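Local coordinates for protein methionine gamma-lyase (Trichomonas vaginalis, PDB 1PFF) that belongs to the Cys/Met metabolism family of PLP-dependent enzymes and is named methionine gamma-lyase, at residues G24-S29 / I118-F123. Sequence-based numbering, arbitrary orientation.
Sequences GAIAAS and IVDNTF. With EDO (1,2-ethanediol), chain R.
Ile26 places its CD1 methyl over one face of the Asp120 carboxylate, off to the side of OD1, which it approaches to 4.4 Å. The 1,2-ethanediol molecule, probably from the crystallisation liquor, lies beyond OD1 with its O2 displaced to the same side as Ile26 CD1: O2 donates to Asp120 OD1 at 3.2 Å, obliquely from above the carboxylate plane, and also touches Ile26 CD1 at 3.6 Å. At the edge, Asp120 OD2 receives two donors: Thr122 OG1 (2.5 Å) arrives on the syn lone pair, while Thr122 N (3.0 Å) meets OD2 nearly along its C-O axis. The second bond closes an Asx turn, and together they fix the rotation of the carboxylate. With CG anti to the backbone N (chi1 176°) and beside the carbonyl carbon, the carboxylate is directed to the residues that follow. Thr122 OG1 is further tied to Ser142 N.

Nearer the middle of strand 116-120 the contact is apolar: Ser29 CB meets Ile118 CD1 at 4.4 Å. Ser29 OG turns back to its own helix and donates to Ala25 O at 3.0 Å, tilted 24° from the carbonyl plane. Ser29 N reaches that oxygen from the opposite face, so Ala25 O engages both donors. Tyr88 of strand 84-90 touches Ile26, Ile118 and Asp120, and Ile138 and Val140 pack on Ser29.

The contact is small, burying 102 Å². Helix 22-33 packing Ile26 and Ser29 on strand 116-120 of a mixed, mostly parallel sheet is the helix-on-sheet arrangement of the large domain of fold-type I PLP-dependent enzymes.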
loop_
_atom_site.group_PDB
_atom_site.type_symbol
_atom_site.label_atom_id
_atom_site.label_comp_id
_atom_site.label_asym_id
_atom_site.label_seq_id
_atom_site.Cartn_x
_atom_site.Cartn_y
_atom_site.Cartn_z
ATOM N N GLY A 24 -9.304 6.597 19.285
ATOM C CA GLY A 24 -10.533 6.287 18.571
ATOM C C GLY A 24 -11.292 5.117 19.182
ATOM O O GLY A 24 -12.521 5.156 19.265
ATOM N N ALA A 25 -10.562 4.095 19.635
ATOM C CA ALA A 25 -11.161 2.928 20.305
ATOM C C ALA A 25 -11.798 3.324 21.637
ATOM O O ALA A 25 -12.949 2.952 21.917
ATOM C CB ALA A 25 -10.111 1.833 20.524
ATOM N N ILE A 26 -11.050 4.078 22.443
ATOM C CA ILE A 26 -11.564 4.587 23.735
ATOM C C ILE A 26 -12.774 5.484 23.500
ATOM O O ILE A 26 -13.815 5.323 24.130
ATOM C CB ILE A 26 -10.467 5.371 24.518
ATOM C CG1 ILE A 26 -9.306 4.438 24.906
ATOM C CG2 ILE A 26 -11.084 6.052 25.751
ATOM C CD1 ILE A 26 -8.014 5.158 25.304
ATOM N N ALA A 27 -12.621 6.440 22.590
ATOM C CA ALA A 27 -13.680 7.413 22.301
ATOM C C ALA A 27 -14.961 6.761 21.796
ATOM O O ALA A 27 -16.048 7.086 22.284
ATOM C CB ALA A 27 -13.186 8.467 21.304
ATOM N N ALA A 28 -14.839 5.841 20.832
ATOM C CA ALA A 28 -16.011 5.176 20.253
ATOM C C ALA A 28 -16.708 4.284 21.265
ATOM O O ALA A 28 -17.890 3.996 21.120
ATOM C CB ALA A 28 -15.649 4.362 19.008
ATOM N N SER A 29 -15.978 3.847 22.286
ATOM C CA SER A 29 -16.594 3.092 23.370
ATOM C C SER A 29 -17.319 4.052 24.330
ATOM O O SER A 29 -18.534 3.930 24.541
ATOM C CB SER A 29 -15.547 2.253 24.101
ATOM O OG SER A 29 -14.997 1.262 23.247
ATOM N N ILE A 118 -14.633 -1.084 31.395
ATOM C CA ILE A 118 -13.814 -0.959 30.190
ATOM C C ILE A 118 -12.344 -0.906 30.589
ATOM O O ILE A 118 -11.955 -0.106 31.441
ATOM C CB ILE A 118 -14.207 0.323 29.388
ATOM C CG1 ILE A 118 -15.710 0.321 29.038
ATOM C CG2 ILE A 118 -13.380 0.441 28.106
ATOM C CD1 ILE A 118 -16.194 1.622 28.413
ATOM N N VAL A 119 -11.533 -1.766 29.978
ATOM C CA VAL A 119 -10.112 -1.864 30.301
ATOM C C VAL A 119 -9.273 -1.675 29.047
ATOM O O VAL A 119 -9.542 -2.278 28.001
ATOM C CB VAL A 119 -9.775 -3.217 30.995
ATOM C CG1 VAL A 119 -8.255 -3.456 31.123
ATOM C CG2 VAL A 119 -10.420 -3.262 32.377
ATOM N N ASP A 120 -8.266 -0.824 29.176
ATOM C CA ASP A 120 -7.263 -0.624 28.143
ATOM C C ASP A 120 -6.195 -1.689 28.379
ATOM O O ASP A 120 -5.468 -1.646 29.370
ATOM C CB ASP A 120 -6.709 0.809 28.224
ATOM C CG ASP A 120 -5.584 1.075 27.227
ATOM O OD1 ASP A 120 -5.177 2.250 27.112
ATOM O OD2 ASP A 120 -5.045 0.190 26.528
ATOM N N ASN A 121 -6.145 -2.661 27.472
ATOM C CA ASN A 121 -5.246 -3.817 27.566
ATOM C C ASN A 121 -4.041 -3.678 26.630
ATOM O O ASN A 121 -3.396 -4.669 26.277
ATOM C CB ASN A 121 -6.029 -5.092 27.224
ATOM C CG ASN A 121 -5.343 -6.366 27.689
ATOM O OD1 ASN A 121 -4.769 -6.433 28.791
ATOM N ND2 ASN A 121 -5.433 -7.407 26.858
ATOM N N THR A 122 -3.729 -2.446 26.247
ATOM C CA THR A 122 -2.648 -2.183 25.299
ATOM C C THR A 122 -1.316 -2.796 25.742
ATOM O O THR A 122 -0.694 -3.538 24.997
ATOM C CB THR A 122 -2.488 -0.673 25.089
ATOM O OG1 THR A 122 -3.661 -0.148 24.440
ATOM C CG2 THR A 122 -1.346 -0.374 24.128
ATOM N N PHE A 123 -0.879 -2.481 26.954
ATOM C CA PHE A 123 0.481 -2.827 27.337
ATOM C C PHE A 123 0.690 -4.297 27.703
ATOM O O PHE A 123 1.741 -4.870 27.388
ATOM C CB PHE A 123 1.022 -1.832 28.358
ATOM C CG PHE A 123 1.447 -0.526 27.724
ATOM C CD1 PHE A 123 2.642 -0.442 27.019
ATOM C CD2 PHE A 123 0.624 0.581 27.768
ATOM C CE1 PHE A 123 3.034 0.752 26.408
ATOM C CE2 PHE A 123 1.002 1.778 27.166
ATOM C CZ PHE A 123 2.209 1.863 26.485
HETATM C C1 EDO R . -2.546 4.028 24.944
HETATM O O1 EDO R . -1.332 4.679 24.590
HETATM C C2 EDO R . -3.679 4.519 24.046
HETATM O O2 EDO R . -4.868 3.800 24.343
#